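Local coordinates for protein short chain dehydrogenase/reductase (Acinetobacter baumannii, PDB 4IUY) that probably catalyses NAD(P)(H)-dependent oxidation or reduction of an unspecified substrate, as a tetrameric Rossmann-fold enzyme of the short-chain dehydrogenase/reductase family, at residues D[42-47]-D[65-70]; D[53-58]-D[93-98]; D[248-253]-D[261-266]. One frame throughout, in Å; residues are numbered along the deposited sequence.

Interaction 1: D[42-47]-D[65-70]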
ATOM      1  N   HIS D  42     -21.401 -20.954  -7.175  1.00 40.09           N
ATOM      2  CA  HIS D  42     -21.287 -20.106  -8.326  1.00 42.54           C
ATOM      3  C   HIS D  42     -19.979 -20.398  -9.067  1.00 40.88           C
ATOM      4  O   HIS D  42     -19.970 -20.551 -10.285  1.00 39.41           O
ATOM      5  CB  HIS D  42     -21.358 -18.615  -7.898  1.00 40.46           C
ATOM      6  CG  HIS D  42     -21.103 -17.677  -9.022  1.00 43.09           C
ATOM      7  ND1 HIS D  42     -22.097 -17.262  -9.883  1.00 40.16           N
ATOM      8  CD2 HIS D  42     -19.953 -17.123  -9.474  1.00 42.86           C
ATOM      9  CE1 HIS D  42     -21.573 -16.460 -10.796  1.00 39.65           C
ATOM     10  NE2 HIS D  42     -20.275 -16.365 -10.574  1.00 38.70           N
ATOM     11  N   ILE D  43     -18.887 -20.478  -8.307  1.00 38.46           N
ATOM     12  CA  ILE D  43     -17.568 -20.706  -8.870  1.00 37.97           C
ATOM     13  C   ILE D  43     -17.535 -22.052  -9.565  1.00 53.04           C
ATOM     14  O   ILE D  43     -17.079 -22.133 -10.709  1.00 38.71           O
ATOM     15  CB  ILE D  43     -16.465 -20.614  -7.808  1.00 39.05           C
ATOM     16  CG1 ILE D  43     -16.341 -19.162  -7.331  1.00 40.43           C
ATOM     17  CG2 ILE D  43     -15.116 -21.120  -8.346  1.00 37.12           C
ATOM     18  CD1 ILE D  43     -15.328 -18.976  -6.213  1.00 41.21           C
ATOM     19  N   ALA D  44     -18.060 -23.082  -8.897  1.00 39.23           N
ATOM     20  CA  ALA D  44     -18.120 -24.407  -9.484  1.00 41.50           C
ATOM     21  C   ALA D  44     -18.860 -24.391 -10.803  1.00 40.58           C
ATOM     22  O   ALA D  44     -18.396 -24.941 -11.797  1.00 40.91           O
ATOM     23  CB  ALA D  44     -18.802 -25.399  -8.533  1.00 40.88           C
ATOM     24  N   GLU D  45     -19.995 -23.710 -10.804  1.00 40.81           N
ATOM     25  CA  GLU D  45     -20.835 -23.692 -11.979  1.00 41.86           C
ATOM     26  C   GLU D  45     -20.192 -22.904 -13.106  1.00 41.18           C
ATOM     27  O   GLU D  45     -20.296 -23.285 -14.269  1.00 46.98           O
ATOM     28  CB  GLU D  45     -22.197 -23.149 -11.609  1.00 42.07           C
ATOM     29  CG  GLU D  45     -23.239 -23.396 -12.628  1.00 71.75           C
ATOM     30  CD  GLU D  45     -24.571 -23.650 -12.007  1.00 71.68           C
ATOM     31  OE1 GLU D  45     -24.646 -23.754 -10.764  1.00 64.01           O
ATOM     32  OE2 GLU D  45     -25.555 -23.669 -12.765  1.00 85.00           O
ATOM     33  N   LEU D  46     -19.506 -21.824 -12.750  1.00 44.17           N
ATOM     34  CA  LEU D  46     -18.775 -21.018 -13.717  1.00 42.27           C
ATOM     35  C   LEU D  46     -17.716 -21.845 -14.475  1.00 50.45           C
ATOM     36  O   LEU D  46     -17.688 -21.835 -15.705  1.00 40.68           O
ATOM     37  CB  LEU D  46     -18.107 -19.818 -13.025  1.00 44.98           C
ATOM     38  CG  LEU D  46     -17.081 -19.089 -13.907  1.00 50.15           C
ATOM     39  CD1 LEU D  46     -17.787 -18.410 -15.072  1.00 46.02           C
ATOM     40  CD2 LEU D  46     -16.268 -18.085 -13.128  1.00 52.20           C
ATOM     41  N   PHE D  47     -16.843 -22.555 -13.760  1.00 44.68           N
ATOM     42  CA  PHE D  47     -15.804 -23.332 -14.447  1.00 43.93           C
ATOM     43  C   PHE D  47     -16.395 -24.527 -15.234  1.00 48.23           C
ATOM     44  O   PHE D  47     -15.937 -24.836 -16.331  1.00 41.82           O
ATOM     45  CB  PHE D  47     -14.681 -23.750 -13.480  1.00 47.02           C
ATOM     46  CG  PHE D  47     -13.699 -22.626 -13.179  1.00 45.57           C
ATOM     47  CD1 PHE D  47     -12.593 -22.419 -13.989  1.00 38.89           C
ATOM     48  CD2 PHE D  47     -13.927 -21.738 -12.135  1.00 39.50           C
ATOM     49  CE1 PHE D  47     -11.710 -21.380 -13.743  1.00 38.24           C
ATOM     50  CE2 PHE D  47     -13.047 -20.689 -11.881  1.00 40.93           C
ATOM     51  CZ  PHE D  47     -11.937 -20.503 -12.692  1.00 38.87           C
ATOM     52  N   LYS D  65     -24.564 -32.283  -2.880  1.00 54.24           N
ATOM     53  CA  LYS D  65     -25.201 -33.253  -3.777  1.00 57.58           C
ATOM     54  C   LYS D  65     -26.046 -32.651  -4.896  1.00 55.97           C
ATOM     55  O   LYS D  65     -25.957 -33.141  -6.028  1.00 57.47           O
ATOM     56  CB  LYS D  65     -26.087 -34.231  -2.976  1.00 60.04           C
ATOM     57  CG  LYS D  65     -25.356 -35.099  -1.974  1.00 65.81           C
ATOM     58  CD  LYS D  65     -24.299 -35.993  -2.579  1.00 77.38           C
ATOM     59  CE  LYS D  65     -23.779 -36.957  -1.508  1.00 80.25           C
ATOM     60  NZ  LYS D  65     -22.723 -37.907  -1.983  1.00 80.62           N
ATOM     61  N   GLU D  66     -26.854 -31.618  -4.623  1.00 51.12           N
ATOM     62  CA  GLU D  66     -27.629 -31.006  -5.721  1.00 64.99           C
ATOM     63  C   GLU D  66     -26.739 -30.455  -6.817  1.00 51.82           C
ATOM     64  O   GLU D  66     -27.009 -30.671  -7.999  1.00 52.06           O
ATOM     65  CB  GLU D  66     -28.539 -29.842  -5.315  1.00 51.19           C
ATOM     66  CG  GLU D  66     -29.623 -30.049  -4.344  1.00 81.55           C
ATOM     67  CD  GLU D  66     -30.543 -28.825  -4.320  1.00 79.49           C
ATOM     68  OE1 GLU D  66     -30.436 -27.961  -5.224  1.00 61.27           O
ATOM     69  OE2 GLU D  66     -31.346 -28.705  -3.378  1.00 89.69           O
ATOM     70  N   LEU D  67     -25.704 -29.719  -6.400  1.00 48.28           N
ATOM     71  CA  LEU D  67     -24.801 -29.038  -7.301  1.00 49.83           C
ATOM     72  C   LEU D  67     -24.113 -30.022  -8.222  1.00 51.30           C
ATOM     73  O   LEU D  67     -24.078 -29.803  -9.425  1.00 52.42           O
ATOM     74  CB  LEU D  67     -23.753 -28.263  -6.487  1.00 48.74           C
ATOM     75  CG  LEU D  67     -22.622 -27.503  -7.183  1.00 46.32           C
ATOM     76  CD1 LEU D  67     -23.160 -26.375  -8.042  1.00 43.95           C
ATOM     77  CD2 LEU D  67     -21.603 -26.983  -6.142  1.00 43.34           C
ATOM     78  N   GLU D  68     -23.603 -31.119  -7.654  1.00 47.64           N
ATOM     79  CA  GLU D  68     -22.971 -32.188  -8.430  1.00 52.76           C
ATOM     80  C   GLU D  68     -23.900 -32.674  -9.550  1.00 54.00           C
ATOM     81  O   GLU D  68     -23.508 -32.766 -10.709  1.00 49.03           O
ATOM     82  CB  GLU D  68     -22.593 -33.344  -7.510  1.00 57.90           C
ATOM     83  CG  GLU D  68     -21.994 -34.553  -8.202  1.00 60.01           C
ATOM     84  CD  GLU D  68     -21.666 -35.673  -7.225  1.00 69.05           C
ATOM     85  OE1 GLU D  68     -22.322 -35.756  -6.158  1.00 66.47           O
ATOM     86  OE2 GLU D  68     -20.778 -36.498  -7.539  1.00 75.45           O
ATOM     87  N   SER D  69     -25.148 -32.931  -9.194  1.00 50.26           N
ATOM     88  CA  SER D  69     -26.124 -33.420 -10.171  1.00 59.06           C
ATOM     89  C   SER D  69     -26.428 -32.406 -11.249  1.00 58.96           C
ATOM     90  O   SER D  69     -26.529 -32.778 -12.421  1.00 52.53           O
ATOM     91  CB  SER D  69     -27.430 -33.836  -9.503  1.00 58.43           C
ATOM     92  OG  SER D  69     -27.203 -34.913  -8.634  1.00 61.32           O
ATOM     93  N   HIS D  70     -26.630 -31.152 -10.848  1.00 50.03           N
ATOM     94  CA  HIS D  70     -26.915 -30.094 -11.806  1.00 75.78           C
ATOM     95  C   HIS D  70     -25.794 -30.013 -12.820  1.00 48.80           C
ATOM     96  O   HIS D  70     -26.019 -30.017 -14.013  1.00 60.40           O
ATOM     97  CB  HIS D  70     -27.101 -28.730 -11.112  1.00 48.77           C
ATOM     98  CG  HIS D  70     -28.412 -28.573 -10.413  1.00 57.69           C
ATOM     99  ND1 HIS D  70     -29.609 -29.007 -10.957  1.00 51.35           N
ATOM    100  CD2 HIS D  70     -28.717 -28.026  -9.211  1.00 49.76           C
ATOM    101  CE1 HIS D  70     -30.593 -28.729 -10.117  1.00 63.77           C
ATOM    102  NE2 HIS D  70     -30.080 -28.126  -9.053  1.00 62.18           N
TER
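Both methyl groups of Leu67 reach helix 38-49: CD2 lies 4.0 Å from CB of Ala44, while CD1 comes within 4.1 Å of OE1 of Glu45. The two helices are successive connections of the Rossmann fold. Helix 38-49 joins strand 29-32 to strand 53-58, and helix 65-75 leads on to strand 79-83, so the contact packs two neighbouring beta-alpha-beta crossovers against each other. Ala44 aims its CB at the partner helix, and with no longer side chain there the backbones come close, 8.1 Å between the CA atoms of Glu45 and Leu67. Leu67 starts off to one side, but its CG stands opposite the backbone N (chi1 177°), which swings the forked end across the gap. Glu45 passes the leucine at a slant, and its OE1 lies beside the methyl in van der Waals contact only. Further in, Ala44 and Leu67 both rest on Ile56 of the strand beneath, and Ala44 also on Ile32. The glutamate chain is bent at chi2 (145°), and its other oxygen, OE2, is hydrogen-bonded to OH of Tyr75, at the end of the same helix that carries Leu67.

Interaction 2: D[53-58]-D[93-98]; sequences NIVICA and KDMLSS
The selenium of Met95, a selenomethionine, faces the sulfur of Cys57, with SE 3.8 Å from SG. This is close to van der Waals contact, and the terminal methyl lies beside it, Met95 CE being 4.1 Å from Cys57 SG. The last torsion of the side chain (chi3 69°) folds CE round, so that SE and CE both lie against the thiol. A second apolar contact is looser: Val55 CG1 stands 4.3 Å from Met95 SE. Val55 and Cys57, two residues apart in the strand, point from the same face of the sheet, and Met95 descends on them from helix 89-101 with the CA atoms of Cys57 and Met95 still 9.6 Å apart. This is the helix-on-sheet packing of a Rossmann fold. Phe82 of strand 79-83 and Leu31 of strand 29-32, the neighbours of strand 53-58 in the parallel sheet, each touch all three residues and so border the site. Hydrogen bonding of strand 53-58 is to its neighbours on both sides: through the backbone, Asn53 pairs with Lys28 and Ile30, Val55 with Ile30, and Ile54 with Gln78 and Tyr80. The side-chain amide of Asn53 spans both sides, OD1 accepting from Gln78 N and ND2 giving a weak bond to Asp27 O.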
ATOM      1  N   ASN D  53     -13.380 -29.472 -15.594  1.00 48.03           N
ATOM      2  CA  ASN D  53     -13.766 -30.469 -14.610  1.00 44.58           C
ATOM      3  C   ASN D  53     -13.684 -29.936 -13.178  1.00 47.97           C
ATOM      4  O   ASN D  53     -12.856 -29.104 -12.864  1.00 42.76           O
ATOM      5  CB  ASN D  53     -12.911 -31.732 -14.777  1.00 45.74           C
ATOM      6  CG  ASN D  53     -13.013 -32.310 -16.174  1.00 46.89           C
ATOM      7  OD1 ASN D  53     -14.088 -32.736 -16.605  1.00 51.09           O
ATOM      8  ND2 ASN D  53     -11.902 -32.318 -16.893  1.00 48.67           N
ATOM      9  N   ILE D  54     -14.526 -30.459 -12.300  1.00 45.01           N
ATOM     10  CA  ILE D  54     -14.761 -29.836 -11.005  1.00 50.61           C
ATOM     11  C   ILE D  54     -14.432 -30.764  -9.832  1.00 53.80           C
ATOM     12  O   ILE D  54     -14.913 -31.891  -9.772  1.00 51.37           O
ATOM     13  CB  ILE D  54     -16.263 -29.403 -10.900  1.00 46.74           C
ATOM     14  CG1 ILE D  54     -16.587 -28.375 -11.978  1.00 46.89           C
ATOM     15  CG2 ILE D  54     -16.574 -28.823  -9.550  1.00 43.13           C
ATOM     16  CD1 ILE D  54     -15.686 -27.147 -11.896  1.00 41.40           C
ATOM     17  N   VAL D  55     -13.589 -30.298  -8.918  1.00 42.95           N
ATOM     18  CA  VAL D  55     -13.421 -30.973  -7.626  1.00 45.74           C
ATOM     19  C   VAL D  55     -13.893 -30.054  -6.496  1.00 50.96           C
ATOM     20  O   VAL D  55     -13.322 -28.984  -6.257  1.00 46.41           O
ATOM     21  CB  VAL D  55     -11.968 -31.390  -7.351  1.00 43.75           C
ATOM     22  CG1 VAL D  55     -11.902 -32.151  -6.013  1.00 46.91           C
ATOM     23  CG2 VAL D  55     -11.441 -32.256  -8.480  1.00 44.68           C
ATOM     24  N   ILE D  56     -14.956 -30.441  -5.818  1.00 55.04           N
ATOM     25  CA  ILE D  56     -15.508 -29.573  -4.789  1.00 47.64           C
ATOM     26  C   ILE D  56     -15.439 -30.230  -3.430  1.00 51.67           C
ATOM     27  O   ILE D  56     -15.644 -31.449  -3.291  1.00 53.74           O
ATOM     28  CB  ILE D  56     -16.956 -29.184  -5.100  1.00 48.88           C
ATOM     29  CG1 ILE D  56     -17.745 -30.384  -5.612  1.00 44.02           C
ATOM     30  CG2 ILE D  56     -16.988 -28.079  -6.153  1.00 45.42           C
ATOM     31  CD1 ILE D  56     -19.187 -30.083  -5.842  1.00 44.35           C
ATOM     32  N   CYS D  57     -15.090 -29.446  -2.419  1.00 49.66           N
ATOM     33  CA  CYS D  57     -15.195 -29.975  -1.068  1.00 55.84           C
ATOM     34  C   CYS D  57     -15.760 -29.008  -0.051  1.00 52.47           C
ATOM     35  O   CYS D  57     -15.765 -27.795  -0.262  1.00 55.55           O
ATOM     36  CB  CYS D  57     -13.886 -30.628  -0.603  1.00 63.27           C
ATOM     37  SG  CYS D  57     -12.376 -29.860  -1.055  1.00 63.19           S
ATOM     38  N   ALA D  58     -16.315 -29.585   1.014  1.00 54.49           N
ATOM     39  CA  ALA D  58     -16.901 -28.840   2.124  1.00 60.11           C
ATOM     40  C   ALA D  58     -16.980 -29.798   3.318  1.00 61.35           C
ATOM     41  O   ALA D  58     -16.717 -30.992   3.161  1.00 62.69           O
ATOM     42  CB  ALA D  58     -18.287 -28.332   1.740  1.00 53.85           C
ATOM     43  N   LYS D  93      -4.634 -34.260   2.052  1.00 59.48           N
ATOM     44  CA  LYS D  93      -3.608 -35.117   1.481  1.00 57.53           C
ATOM     45  C   LYS D  93      -4.212 -36.409   0.928  1.00 65.62           C
ATOM     46  O   LYS D  93      -3.870 -36.834  -0.178  1.00 68.86           O
ATOM     47  CB  LYS D  93      -2.555 -35.422   2.545  1.00 57.55           C
ATOM     48  CG  LYS D  93      -1.265 -35.994   2.004  1.00 62.64           C
ATOM     49  CD  LYS D  93      -0.168 -35.892   3.064  1.00 68.02           C
ATOM     50  CE  LYS D  93       0.952 -36.852   2.765  1.00 78.90           C
ATOM     51  NZ  LYS D  93       1.478 -36.608   1.388  1.00 83.20           N
ATOM     52  N   ASP D  94      -5.122 -37.012   1.694  1.00 61.75           N
ATOM     53  CA  ASP D  94      -5.827 -38.219   1.272  1.00 64.31           C
ATOM     54  C   ASP D  94      -6.691 -37.972   0.036  1.00 62.28           C
ATOM     55  O   ASP D  94      -6.724 -38.797  -0.879  1.00 54.40           O
ATOM     56  CB  ASP D  94      -6.687 -38.785   2.408  1.00 79.38           C
ATOM     57  CG  ASP D  94      -5.854 -39.309   3.568  1.00 92.43           C
ATOM     58  OD1 ASP D  94      -4.700 -39.726   3.327  1.00 95.57           O
ATOM     59  OD2 ASP D  94      -6.349 -39.290   4.721  1.00 95.11           O
HETATM   60  N   MSE D  95      -7.381 -36.832   0.002  1.00 51.76           N
HETATM   61  CA  MSE D  95      -8.138 -36.481  -1.191  1.00 50.74           C
HETATM   62  C   MSE D  95      -7.242 -36.409  -2.421  1.00 56.93           C
HETATM   63  O   MSE D  95      -7.561 -36.987  -3.464  1.00 54.68           O
HETATM   64  CB  MSE D  95      -8.867 -35.151  -1.022  1.00 57.14           C
HETATM   65  CG  MSE D  95      -9.210 -34.498  -2.352  1.00 60.94           C
HETATM   66 SE   MSE D  95     -10.207 -32.858  -2.114  0.86 66.98          SE
HETATM   67  CE  MSE D  95      -8.794 -31.752  -1.334  1.00 78.04           C
ATOM     68  N   LEU D  96      -6.120 -35.696  -2.305  1.00 52.05           N
ATOM     69  CA  LEU D  96      -5.216 -35.580  -3.443  1.00 52.33           C
ATOM     70  C   LEU D  96      -4.680 -36.944  -3.894  1.00 57.84           C
ATOM     71  O   LEU D  96      -4.648 -37.220  -5.100  1.00 59.58           O
ATOM     72  CB  LEU D  96      -4.104 -34.567  -3.171  1.00 49.16           C
ATOM     73  CG  LEU D  96      -4.677 -33.145  -3.038  1.00 59.86           C
ATOM     74  CD1 LEU D  96      -3.643 -32.126  -2.528  1.00 58.21           C
ATOM     75  CD2 LEU D  96      -5.308 -32.671  -4.361  1.00 46.28           C
ATOM     76  N   SER D  97      -4.312 -37.810  -2.943  1.00 62.14           N
ATOM     77  CA  SER D  97      -3.888 -39.165  -3.296  1.00 60.54           C
ATOM     78  C   SER D  97      -4.981 -39.887  -4.092  1.00 71.32           C
ATOM     79  O   SER D  97      -4.712 -40.511  -5.121  1.00 56.89           O
ATOM     80  CB  SER D  97      -3.600 -40.015  -2.044  1.00 61.89           C
ATOM     81  OG  SER D  97      -2.442 -39.607  -1.348  1.00 75.55           O
ATOM     82  N   SER D  98      -6.219 -39.751  -3.631  1.00 55.30           N
ATOM     83  CA  SER D  98      -7.351 -40.413  -4.267  1.00 72.27           C
ATOM     84  C   SER D  98      -7.496 -39.934  -5.707  1.00 63.91           C
ATOM     85  O   SER D  98      -7.720 -40.749  -6.610  1.00 67.99           O
ATOM     86  CB  SER D  98      -8.631 -40.187  -3.462  1.00 55.22           C
ATOM     87  OG  SER D  98      -9.747 -40.730  -4.129  1.00102.45           O
TER

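Interaction 3: D[248-253]-D[261-266]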
ATOM      1  N   LEU D 248     -11.451 -16.258 -14.277  1.00 46.45           N
ATOM      2  CA  LEU D 248     -11.029 -16.882 -15.513  1.00 37.78           C
ATOM      3  C   LEU D 248      -9.637 -16.407 -15.914  1.00 37.46           C
ATOM      4  O   LEU D 248      -8.811 -17.216 -16.374  1.00 40.85           O
ATOM      5  CB  LEU D 248     -12.048 -16.643 -16.631  1.00 39.12           C
ATOM      6  CG  LEU D 248     -13.376 -17.403 -16.524  1.00 63.49           C
ATOM      7  CD1 LEU D 248     -14.270 -17.117 -17.694  1.00 41.88           C
ATOM      8  CD2 LEU D 248     -13.160 -18.908 -16.391  1.00 41.31           C
ATOM      9  N   LEU D 249      -9.362 -15.122 -15.697  1.00 36.21           N
ATOM     10  CA  LEU D 249      -8.034 -14.561 -15.948  1.00 35.85           C
ATOM     11  C   LEU D 249      -6.950 -15.313 -15.181  1.00 38.36           C
ATOM     12  O   LEU D 249      -5.937 -15.692 -15.749  1.00 41.95           O
ATOM     13  CB  LEU D 249      -7.986 -13.078 -15.544  1.00 36.41           C
ATOM     14  CG  LEU D 249      -6.632 -12.365 -15.618  1.00 34.38           C
ATOM     15  CD1 LEU D 249      -6.170 -12.208 -17.082  1.00 35.78           C
ATOM     16  CD2 LEU D 249      -6.689 -11.035 -14.910  1.00 37.83           C
ATOM     17  N   LEU D 250      -7.151 -15.479 -13.873  1.00 37.83           N
ATOM     18  CA  LEU D 250      -6.139 -16.040 -12.982  1.00 34.23           C
ATOM     19  C   LEU D 250      -6.054 -17.567 -13.041  1.00 45.85           C
ATOM     20  O   LEU D 250      -5.155 -18.164 -12.439  1.00 40.53           O
ATOM     21  CB  LEU D 250      -6.379 -15.571 -11.550  1.00 33.10           C
ATOM     22  CG  LEU D 250      -6.311 -14.050 -11.379  1.00 43.69           C
ATOM     23  CD1 LEU D 250      -6.616 -13.674  -9.933  1.00 41.59           C
ATOM     24  CD2 LEU D 250      -4.939 -13.499 -11.824  1.00 32.17           C
ATOM     25  N   ALA D 251      -7.012 -18.202 -13.724  1.00 37.88           N
ATOM     26  CA  ALA D 251      -6.999 -19.645 -13.872  1.00 37.69           C
ATOM     27  C   ALA D 251      -6.528 -20.092 -15.255  1.00 50.08           C
ATOM     28  O   ALA D 251      -6.396 -21.289 -15.519  1.00 53.34           O
ATOM     29  CB  ALA D 251      -8.353 -20.234 -13.578  1.00 38.23           C
ATOM     30  N   SER D 252      -6.304 -19.148 -16.154  1.00 41.26           N
ATOM     31  CA  SER D 252      -5.995 -19.531 -17.522  1.00 40.87           C
ATOM     32  C   SER D 252      -4.628 -19.016 -17.982  1.00 54.88           C
ATOM     33  O   SER D 252      -3.875 -18.395 -17.223  1.00 41.25           O
ATOM     34  CB  SER D 252      -7.104 -19.065 -18.471  1.00 41.60           C
ATOM     35  OG  SER D 252      -7.270 -17.645 -18.439  1.00 40.76           O
ATOM     36  N   GLN D 253      -4.304 -19.332 -19.225  1.00 42.84           N
ATOM     37  CA  GLN D 253      -3.098 -18.849 -19.854  1.00 49.90           C
ATOM     38  C   GLN D 253      -3.028 -17.319 -19.835  1.00 47.92           C
ATOM     39  O   GLN D 253      -1.962 -16.747 -19.633  1.00 45.92           O
ATOM     40  CB  GLN D 253      -3.038 -19.382 -21.299  1.00 46.00           C
ATOM     41  CG  GLN D 253      -2.009 -18.694 -22.191  1.00 82.33           C
ATOM     42  CD  GLN D 253      -1.794 -19.412 -23.513  1.00 90.18           C
ATOM     43  OE1 GLN D 253      -0.942 -20.296 -23.610  1.00101.69           O
ATOM     44  NE2 GLN D 253      -2.575 -19.051 -24.533  1.00 84.75           N
ATOM     45  N   ILE D 261      -0.473 -10.880  -7.032  1.00 35.09           N
ATOM     46  CA  ILE D 261      -1.312  -9.693  -6.980  1.00 36.67           C
ATOM     47  C   ILE D 261      -2.656  -9.987  -6.350  1.00 39.40           C
ATOM     48  O   ILE D 261      -3.077 -11.141  -6.262  1.00 34.14           O
ATOM     49  CB  ILE D 261      -1.538  -9.053  -8.391  1.00 37.76           C
ATOM     50  CG1 ILE D 261      -2.573  -9.836  -9.180  1.00 40.30           C
ATOM     51  CG2 ILE D 261      -0.214  -8.955  -9.177  1.00 32.28           C
ATOM     52  CD1 ILE D 261      -3.119  -9.075 -10.339  1.00 30.44           C
ATOM     53  N   GLU D 262      -3.333  -8.927  -5.925  1.00 39.96           N
ATOM     54  CA  GLU D 262      -4.688  -9.042  -5.427  1.00 39.33           C
ATOM     55  C   GLU D 262      -5.560  -8.105  -6.253  1.00 33.96           C
ATOM     56  O   GLU D 262      -5.335  -6.892  -6.293  1.00 42.19           O
ATOM     57  CB  GLU D 262      -4.751  -8.682  -3.940  1.00 37.41           C
ATOM     58  CG  GLU D 262      -6.155  -8.702  -3.351  1.00 34.46           C
ATOM     59  CD  GLU D 262      -6.212  -8.088  -1.953  1.00 41.30           C
ATOM     60  OE1 GLU D 262      -6.029  -6.846  -1.815  1.00 40.35           O
ATOM     61  OE2 GLU D 262      -6.479  -8.842  -1.001  1.00 36.91           O
ATOM     62  N   ILE D 263      -6.527  -8.690  -6.942  1.00 36.14           N
ATOM     63  CA  ILE D 263      -7.514  -7.957  -7.733  1.00 32.30           C
ATOM     64  C   ILE D 263      -8.758  -7.683  -6.875  1.00 35.34           C
ATOM     65  O   ILE D 263      -9.484  -8.618  -6.478  1.00 37.76           O
ATOM     66  CB  ILE D 263      -7.926  -8.776  -8.971  1.00 38.97           C
ATOM     67  CG1 ILE D 263      -6.710  -9.035  -9.873  1.00 44.07           C
ATOM     68  CG2 ILE D 263      -9.065  -8.085  -9.736  1.00 29.85           C
ATOM     69  CD1 ILE D 263      -7.044  -9.845 -11.164  1.00 34.37           C
ATOM     70  N   LYS D 264      -8.998  -6.412  -6.586  1.00 32.02           N
ATOM     71  CA  LYS D 264     -10.176  -6.010  -5.819  1.00 34.19           C
ATOM     72  C   LYS D 264     -11.372  -5.934  -6.733  1.00 34.33           C
ATOM     73  O   LYS D 264     -11.272  -5.412  -7.836  1.00 31.23           O
ATOM     74  CB  LYS D 264      -9.960  -4.677  -5.108  1.00 29.51           C
ATOM     75  CG  LYS D 264      -8.842  -4.722  -4.061  1.00 39.08           C
ATOM     76  CD  LYS D 264      -8.672  -3.361  -3.395  1.00 40.02           C
ATOM     77  CE  LYS D 264      -8.150  -2.341  -4.380  1.00 44.22           C
ATOM     78  NZ  LYS D 264      -8.127  -0.989  -3.758  1.00 48.87           N
ATOM     79  N   VAL D 265     -12.483  -6.515  -6.299  1.00 37.58           N
ATOM     80  CA  VAL D 265     -13.726  -6.451  -7.064  1.00 33.88           C
ATOM     81  C   VAL D 265     -14.768  -5.903  -6.102  1.00 36.67           C
ATOM     82  O   VAL D 265     -15.349  -6.642  -5.282  1.00 32.21           O
ATOM     83  CB  VAL D 265     -14.116  -7.865  -7.624  1.00 43.80           C
ATOM     84  CG1 VAL D 265     -15.340  -7.795  -8.462  1.00 32.43           C
ATOM     85  CG2 VAL D 265     -12.961  -8.478  -8.454  1.00 37.77           C
ATOM     86  N   ASP D 266     -14.989  -4.594  -6.171  1.00 32.39           N
ATOM     87  CA  ASP D 266     -15.758  -3.939  -5.128  1.00 32.57           C
ATOM     88  C   ASP D 266     -16.521  -2.689  -5.596  1.00 37.55           C
ATOM     89  O   ASP D 266     -17.046  -1.952  -4.764  1.00 38.56           O
ATOM     90  CB  ASP D 266     -14.828  -3.589  -3.945  1.00 36.35           C
ATOM     91  CG  ASP D 266     -13.801  -2.484  -4.284  1.00 48.83           C
ATOM     92  OD1 ASP D 266     -13.646  -2.108  -5.476  1.00 48.94           O
ATOM     93  OD2 ASP D 266     -13.135  -1.989  -3.343  1.00 49.33           O
TER
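Ile263 presents its CD1 methyl to two consecutive leucines of helix 244-251, touching Leu249 CD2 at 3.9 Å and Leu250 CD1 at 4.0 Å. The two approaches differ. Leu250 and Ile263 extend toward one another and meet tip to tip, whereas Leu249 crosses the isoleucine obliquely, and the directions from Ile263 CD1 to the two leucine methyls are about 90° apart. The first torsions differ as well: in Leu249 the CG is anti to the backbone N (chi1 174°), in Leu250 it is anti to the carbonyl carbon, and together the two positions bring adjacent residues onto a single methyl. The isoleucine chain is stretched out toward them, and side chains span the 9.7 Å between the CA atoms of Leu250 and Ile263. Behind this contact, Leu250 also rests on Ile161 of strand 159-163 and Ile206 of strand 202-208, and Ser252 folds back onto the helix, its OG donating to Leu248 O at 2.6 Å. Strand 262-265, the last of the sheet, alternates its side chains: Ile263 faces the helix, while Glu262 points away from it and forms a salt bridge with Arg186. The second subunit closes over the region, its Gly245 packing on Leu249 and its Ile261 on Ile263, consistent with the dimer contact that classical family members build from their last helix and strand. Being wholly aliphatic, the contact rests on shape and burial of methyl groups rather than on directional bonds, and Leu249 and Ile263 carry the same apolar surface on into the subunit interface.

All three contacts fasten helices around one seven-stranded parallel sheet. Interactions 1 and 2 alternate along the chain, centres 15 Å apart. Strand 53-58 lies between them: Ile54 and Ile56 pack on the helices of interaction 1 from one face, while the other face serves interaction 2, in the alpha-beta-alpha layering of the Rossmann fold. Interaction 3 follows later, at the sheet's far edge. Its centre is 20 Å from interaction 1 and 23 Å from interaction 2, yet it touches the former where Phe47 meets Leu248 and Ala251, helix 244-251 packing beside helix 38-49. It also borders the second subunit, whereas no other chain touches interactions 1 and 2, so one sheet serves internal layers and assembly.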